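PDB 7NMQ: hemolysin BL lytic component L1, which probably acts as one part of a multi-component alpha-helical pore-forming toxin of Bacillus cereus that attacks host cell membranes. Local coordinates for residues A13-G18 against G201-A206; T72-I77 against S358-F363. All coordinates share one frame; numbering follows the deposited sequence.

From the N terminus the chain runs up helix 10-33, turns, and enters the long helix 45-103. The 13-18 half of contact 1 and the 72-77 half of contact 2 thus lie on successive helices, and the two touch where Thr-17 packs against Ile-77. Contact 1 closes a loop of 182 residues, mostly helical, when the chain returns at 201-206 and starts helix 203-216. Contact 2 closes a longer one, of 280 residues, when the tail beyond helix 330-357 comes back to Lys-74. Because the segments alternate along the chain, the two loops cross. Contact 1 joins the predicted membrane-inserting region to the bundle; contact 2 ties down the C-terminal tail.

Contact 1 (A13-G18 against G201-A206)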
ATOM      1  N   ALA A  13      -6.031   2.138 -10.333  1.00 17.15           N
ATOM      2  CA  ALA A  13      -5.311   2.929  -9.316  1.00 17.39           C
ATOM      3  C   ALA A  13      -5.721   2.420  -7.937  1.00 16.17           C
ATOM      4  O   ALA A  13      -4.855   2.369  -7.039  1.00 16.05           O
ATOM      5  CB  ALA A  13      -5.632   4.388  -9.489  1.00 19.55           C
ATOM      6  N   LEU A  14      -6.986   2.058  -7.735  1.00 15.58           N
ATOM      7  CA  LEU A  14      -7.445   1.540  -6.429  1.00 14.91           C
ATOM      8  C   LEU A  14      -6.771   0.212  -6.158  1.00 15.34           C
ATOM      9  O   LEU A  14      -6.446  -0.004  -4.978  1.00 15.48           O
ATOM     10  CB  LEU A  14      -8.956   1.340  -6.368  1.00 16.39           C
ATOM     11  CG  LEU A  14      -9.752   2.576  -6.027  1.00 18.25           C
ATOM     12  CD1 LEU A  14     -11.215   2.237  -6.176  1.00 18.36           C
ATOM     13  CD2 LEU A  14      -9.443   3.050  -4.614  1.00 17.73           C
ATOM     14  N   ALA A  15      -6.632  -0.639  -7.155  1.00 14.37           N
ATOM     15  CA  ALA A  15      -6.041  -1.973  -6.955  1.00 14.69           C
ATOM     16  C   ALA A  15      -4.602  -1.807  -6.488  1.00 14.82           C
ATOM     17  O   ALA A  15      -4.158  -2.505  -5.539  1.00 15.28           O
ATOM     18  CB  ALA A  15      -6.129  -2.773  -8.211  1.00 15.14           C
ATOM     19  N   GLU A  16      -3.875  -0.884  -7.110  0.50 14.78           N
ATOM     20  CA  GLU A  16      -2.472  -0.606  -6.732  0.50 14.19           C
ATOM     21  C   GLU A  16      -2.459  -0.044  -5.318  0.50 13.32           C
ATOM     22  O   GLU A  16      -1.635  -0.491  -4.508  0.50 13.25           O
ATOM     23  CB  GLU A  16      -1.851   0.413  -7.681  0.50 15.66           C
ATOM     24  CG  GLU A  16      -1.727  -0.081  -9.089  0.50 19.26           C
ATOM     25  CD  GLU A  16      -1.010   0.872 -10.025  0.50 21.73           C
ATOM     26  OE1 GLU A  16      -0.681   2.007  -9.610  0.50 24.79           O
ATOM     27  OE2 GLU A  16      -0.803   0.480 -11.175  0.50 24.30           O
ATOM     28  N   THR A  17      -3.319   0.930  -5.037  1.00 11.94           N
ATOM     29  CA  THR A  17      -3.371   1.562  -3.694  1.00 11.88           C
ATOM     30  C   THR A  17      -3.657   0.497  -2.638  1.00 12.43           C
ATOM     31  O   THR A  17      -2.990   0.530  -1.586  1.00 13.19           O
ATOM     32  CB  THR A  17      -4.397   2.695  -3.663  1.00 13.08           C
ATOM     33  OG1 THR A  17      -3.980   3.755  -4.511  1.00 14.86           O
ATOM     34  CG2 THR A  17      -4.570   3.223  -2.259  1.00 15.45           C
ATOM     35  N   GLY A  18      -4.581  -0.408  -2.885  1.00 13.42           N
ATOM     36  CA  GLY A  18      -4.890  -1.463  -1.917  1.00 13.94           C
ATOM     37  C   GLY A  18      -3.685  -2.335  -1.627  1.00 13.09           C
ATOM     38  O   GLY A  18      -3.451  -2.702  -0.460  1.00 14.42           O
ATOM     39  N   GLY A 201      -5.638  -9.685 -11.973  1.00 17.10           N
ATOM     40  CA  GLY A 201      -6.981 -10.275 -12.006  1.00 16.56           C
ATOM     41  C   GLY A 201      -8.066  -9.217 -11.930  1.00 17.73           C
ATOM     42  O   GLY A 201      -9.243  -9.574 -12.033  1.00 20.83           O
ATOM     43  N   GLY A 202      -7.682  -7.950 -11.767  1.00 17.51           N
ATOM     44  CA  GLY A 202      -8.637  -6.845 -11.621  1.00 16.83           C
ATOM     45  C   GLY A 202      -8.901  -6.522 -10.159  1.00 16.35           C
ATOM     46  O   GLY A 202      -8.565  -7.342  -9.282  1.00 16.82           O
ATOM     47  N   LEU A 203      -9.546  -5.394  -9.902  1.00 17.24           N
ATOM     48  CA  LEU A 203      -9.730  -4.862  -8.538  1.00 16.89           C
ATOM     49  C   LEU A 203     -10.495  -5.904  -7.692  1.00 16.65           C
ATOM     50  O   LEU A 203     -10.165  -6.082  -6.496  1.00 16.42           O
ATOM     51  CB  LEU A 203     -10.415  -3.500  -8.633  1.00 18.84           C
ATOM     52  CG  LEU A 203     -10.859  -2.897  -7.308  1.00 20.70           C
ATOM     53  CD1 LEU A 203      -9.691  -2.663  -6.368  1.00 20.75           C
ATOM     54  CD2 LEU A 203     -11.599  -1.593  -7.565  1.00 22.36           C
ATOM     55  N   GLY A 204     -11.533  -6.529  -8.249  1.00 18.16           N
ATOM     56  CA  GLY A 204     -12.315  -7.524  -7.490  1.00 18.18           C
ATOM     57  C   GLY A 204     -11.414  -8.623  -6.926  1.00 17.60           C
ATOM     58  O   GLY A 204     -11.476  -8.955  -5.692  1.00 18.23           O
ATOM     59  N   ALA A 205     -10.613  -9.221  -7.794  1.00 17.42           N
ATOM     60  CA  ALA A 205      -9.676 -10.304  -7.407  1.00 16.91           C
ATOM     61  C   ALA A 205      -8.673  -9.757  -6.395  1.00 15.98           C
ATOM     62  O   ALA A 205      -8.427 -10.434  -5.398  1.00 17.92           O
ATOM     63  CB  ALA A 205      -8.974 -10.887  -8.604  1.00 18.75           C
ATOM     64  N   ALA A 206      -8.124  -8.570  -6.654  1.00 15.54           N
ATOM     65  CA  ALA A 206      -7.123  -7.935  -5.795  1.00 15.96           C
ATOM     66  C   ALA A 206      -7.680  -7.866  -4.367  1.00 14.91           C
ATOM     67  O   ALA A 206      -6.923  -8.216  -3.433  1.00 15.36           O
ATOM     68  CB  ALA A 206      -6.697  -6.594  -6.307  1.00 16.77           C
TER
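The side chain of Leu-203 is the bump here, and helix 10-33 supplies the hollow. Leu-203 CD1 settles against the backbone of Ala-15, 3.8 Å from Ala-15 N, and lies 4.0 Å from Ala-15 CB. It sits in the notch between Ala-15 and the CB of Leu-14, while Leu-203 CD2 lies alongside Leu-14, 4.1 Å from Leu-14 CD1. Leu-203 starts with CG anti to its backbone N (chi1 172°), a setting that carries both methyls across toward helix 10-33. One turn further along helix 203-216, Ala-206 offers a smaller bump, its CB meeting Ala-15 CB at 4.3 Å. The small side chain of Ala-15 lets the backbones close in, with Ala-15 CA 4.9 Å from Leu-203 CA. In a ClyA-like fold such as this, the packing lays a predicted transmembrane segment, here folded back, on the helical bundle. Gly-202, at the N-cap, has a positive phi (95°) and breaks the path between helix 173-200 and helix 203-216. Helix 330-357 lies against both leucines, Leu-14 touching Ile-350, Ala-354 and Ile-357 and Leu-203 touching Asp-353.

Contact 2 (T72-I77 against S358-F363); sequences TAKPQI and SKDIAF
Between Lys-74 and Asp-360 the backbones stay well apart, a helix kinked at Pro-75 facing an irregular tail that has just left helix 330-357, and the side chains bridge the interval. Lys-74 does most of the reaching. Its CG stands anti to the backbone N (chi1 179°), and the chain runs out nearly straight until a bend at chi3 (61°) turns its end toward the tail. Asp-360 comes across it at about a right angle and presents one carboxylate oxygen. That oxygen, OD1, sits 3.4 Å from Lys-74 NZ, a salt bridge with only a weak hydrogen bond in it, and also 3.4 Å from Lys-74 CE. The carboxylate thus lies against the last carbon of the lysine as well as its ammonium.

Each charge has a stronger partner outside the pair: Lys-74 NZ makes a salt bridge with Asp-25 of helix 10-33, and Asp-360 OD1 accepts a hydrogen bond from Gln-78 NE2. Two carboxylates beside one ammonium would be expected to keep Lys-74 protonated. A water adds a second route across, accepting from Lys-74 NZ at 3.2 Å and from the Ile-361 backbone N at 2.9 Å. The lysine is thereby linked to the tail through both a side chain and a main-chain amide.

The side chain of Lys-74, which is buried, also packs on Trp-69 and on Ile-21 of helix 10-33; the exposed Asp-360 meets it from the tail. Further along the tail, Phe-363 makes a cation-pi contact with Lys-29 of helix 10-33. Together these contacts lay the C-terminal tail along the long helical bundle of a ClyA-like toxin, with a lysine from helix 45-103 joining helix 10-33 and the tail.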
ATOM      1  N   THR A  72      -2.430   7.509  11.363  1.00 15.84           N
ATOM      2  CA  THR A  72      -2.576   8.857  10.774  1.00 15.95           C
ATOM      3  C   THR A  72      -2.500   8.796   9.242  1.00 14.46           C
ATOM      4  O   THR A  72      -3.462   9.277   8.599  1.00 16.28           O
ATOM      5  CB  THR A  72      -1.570   9.830  11.382  1.00 17.49           C
ATOM      6  OG1 THR A  72      -1.744   9.791  12.797  1.00 21.63           O
ATOM      7  CG2 THR A  72      -1.739  11.241  10.850  1.00 18.62           C
ATOM      8  N   ALA A  73      -1.446   8.256   8.657  1.00 13.73           N
ATOM      9  CA  ALA A  73      -1.272   8.294   7.183  1.00 12.51           C
ATOM     10  C   ALA A  73      -2.277   7.377   6.497  1.00 12.72           C
ATOM     11  O   ALA A  73      -2.970   7.795   5.532  1.00 13.91           O
ATOM     12  CB  ALA A  73       0.127   7.916   6.805  1.00 12.14           C
ATOM     13  N   LYS A  74      -2.429   6.164   7.000  1.00 12.88           N
ATOM     14  CA  LYS A  74      -3.347   5.214   6.339  1.00 13.50           C
ATOM     15  C   LYS A  74      -4.757   5.801   6.277  1.00 14.17           C
ATOM     16  O   LYS A  74      -5.392   5.686   5.221  1.00 14.15           O
ATOM     17  CB  LYS A  74      -3.322   3.832   6.994  1.00 14.00           C
ATOM     18  CG  LYS A  74      -4.285   2.851   6.335  1.00 13.89           C
ATOM     19  CD  LYS A  74      -4.069   1.444   6.754  1.00 14.59           C
ATOM     20  CE  LYS A  74      -4.267   1.297   8.244  1.00 15.75           C
ATOM     21  NZ  LYS A  74      -4.190  -0.126   8.598  1.00 16.84           N
ATOM     22  N   PRO A  75      -5.357   6.295   7.377  1.00 13.68           N
ATOM     23  CA  PRO A  75      -6.727   6.800   7.275  1.00 14.04           C
ATOM     24  C   PRO A  75      -6.887   7.893   6.225  1.00 14.55           C
ATOM     25  O   PRO A  75      -7.973   7.988   5.680  1.00 14.33           O
ATOM     26  CB  PRO A  75      -7.045   7.367   8.657  1.00 16.17           C
ATOM     27  CG  PRO A  75      -6.103   6.631   9.578  1.00 16.83           C
ATOM     28  CD  PRO A  75      -4.887   6.260   8.772  1.00 15.15           C
ATOM     29  N   GLN A  76      -5.867   8.680   5.948  1.00 14.48           N
ATOM     30  CA  GLN A  76      -5.973   9.691   4.880  1.00 14.44           C
ATOM     31  C   GLN A  76      -6.037   9.036   3.502  1.00 14.29           C
ATOM     32  O   GLN A  76      -6.801   9.538   2.616  1.00 16.19           O
ATOM     33  CB  GLN A  76      -4.833  10.695   4.904  1.00 16.98           C
ATOM     34  CG  GLN A  76      -4.837  11.581   6.128  1.00 18.91           C
ATOM     35  CD  GLN A  76      -4.079  12.859   5.831  1.00 21.29           C
ATOM     36  OE1 GLN A  76      -3.760  13.205   4.683  1.00 26.86           O
ATOM     37  NE2 GLN A  76      -3.815  13.595   6.871  1.00 26.18           N
ATOM     38  N   ILE A  77      -5.299   7.967   3.280  1.00 13.67           N
ATOM     39  CA  ILE A  77      -5.424   7.200   2.024  1.00 13.02           C
ATOM     40  C   ILE A  77      -6.799   6.550   1.980  1.00 13.53           C
ATOM     41  O   ILE A  77      -7.436   6.542   0.886  1.00 15.06           O
ATOM     42  CB  ILE A  77      -4.297   6.167   1.863  1.00 13.22           C
ATOM     43  CG1 ILE A  77      -2.937   6.842   1.830  1.00 14.12           C
ATOM     44  CG2 ILE A  77      -4.506   5.342   0.610  1.00 14.39           C
ATOM     45  CD1 ILE A  77      -1.798   5.898   1.671  1.00 16.40           C
ATOM     46  N   SER A 358     -11.369   1.576   1.725  1.00 14.56           N
ATOM     47  CA  SER A 358     -11.607   2.682   2.673  1.00 15.40           C
ATOM     48  C   SER A 358     -11.578   2.215   4.131  1.00 16.23           C
ATOM     49  O   SER A 358     -11.701   3.079   5.014  1.00 17.08           O
ATOM     50  CB  SER A 358     -12.918   3.362   2.413  1.00 16.46           C
ATOM     51  OG  SER A 358     -14.035   2.597   2.817  1.00 16.90           O
ATOM     52  N   LYS A 359     -11.516   0.903   4.378  1.00 16.76           N
ATOM     53  CA  LYS A 359     -11.612   0.349   5.751  1.00 17.87           C
ATOM     54  C   LYS A 359     -10.367  -0.485   6.019  1.00 16.25           C
ATOM     55  O   LYS A 359      -9.763  -0.967   5.071  1.00 16.41           O
ATOM     56  CB  LYS A 359     -12.869  -0.499   5.850  1.00 21.14           C
ATOM     57  CG  LYS A 359     -14.138   0.333   5.850  1.00 24.88           C
ATOM     58  CD  LYS A 359     -15.356  -0.471   6.043  1.00 31.14           C
ATOM     59  CE  LYS A 359     -15.846  -1.118   4.766  1.00 36.05           C
ATOM     60  NZ  LYS A 359     -17.299  -1.414   4.855  1.00 39.92           N
ATOM     61  N   ASP A 360      -9.968  -0.589   7.277  1.00 17.05           N
ATOM     62  CA  ASP A 360      -8.771  -1.384   7.561  1.00 16.29           C
ATOM     63  C   ASP A 360      -8.901  -2.770   6.949  1.00 16.74           C
ATOM     64  O   ASP A 360      -9.949  -3.415   7.087  1.00 19.05           O
ATOM     65  CB  ASP A 360      -8.551  -1.544   9.058  1.00 17.96           C
ATOM     66  CG  ASP A 360      -7.973  -0.306   9.710  1.00 20.62           C
ATOM     67  OD1 ASP A 360      -7.486   0.578   8.973  1.00 20.29           O
ATOM     68  OD2 ASP A 360      -8.029  -0.243  10.968  1.00 26.30           O
ATOM     69  N   ILE A 361      -7.788  -3.271   6.428  1.00 15.18           N
ATOM     70  CA  ILE A 361      -7.675  -4.718   6.148  1.00 16.23           C
ATOM     71  C   ILE A 361      -7.741  -5.460   7.478  1.00 16.12           C
ATOM     72  O   ILE A 361      -7.059  -5.068   8.451  1.00 16.94           O
ATOM     73  CB  ILE A 361      -6.371  -5.004   5.402  1.00 16.55           C
ATOM     74  CG1 ILE A 361      -6.292  -4.206   4.095  1.00 15.28           C
ATOM     75  CG2 ILE A 361      -6.203  -6.500   5.188  1.00 18.18           C
ATOM     76  CD1 ILE A 361      -4.895  -4.073   3.611  1.00 15.72           C
ATOM     77  N   ALA A 362      -8.555  -6.499   7.568  1.00 16.88           N
ATOM     78  CA  ALA A 362      -8.727  -7.239   8.840  1.00 18.48           C
ATOM     79  C   ALA A 362      -7.520  -8.141   9.034  1.00 19.05           C
ATOM     80  O   ALA A 362      -7.408  -9.146   8.331  1.00 22.92           O
ATOM     81  CB  ALA A 362     -10.014  -8.008   8.795  1.00 19.51           C
ATOM     82  N   PHE A 363      -6.634  -7.710   9.919  1.00 19.20           N
ATOM     83  CA  PHE A 363      -5.549  -8.525  10.501  1.00 20.33           C
ATOM     84  C   PHE A 363      -6.013  -9.033  11.863  1.00 22.65           C
ATOM     85  O   PHE A 363      -6.995  -8.531  12.418  1.00 26.80           O
ATOM     86  CB  PHE A 363      -4.306  -7.662  10.705  1.00 20.25           C
ATOM     87  CG  PHE A 363      -3.520  -7.347   9.453  1.00 18.75           C
ATOM     88  CD1 PHE A 363      -3.929  -6.415   8.520  1.00 19.74           C
ATOM     89  CD2 PHE A 363      -2.290  -7.944   9.269  1.00 19.31           C
ATOM     90  CE1 PHE A 363      -3.145  -6.131   7.412  1.00 17.78           C
ATOM     91  CE2 PHE A 363      -1.497  -7.643   8.184  1.00 18.59           C
ATOM     92  CZ  PHE A 363      -1.949  -6.775   7.224  1.00 18.11           C
TER
HETATM   93  O   HOH W   1      -5.597  -1.470   6.093  1.00 16.85           O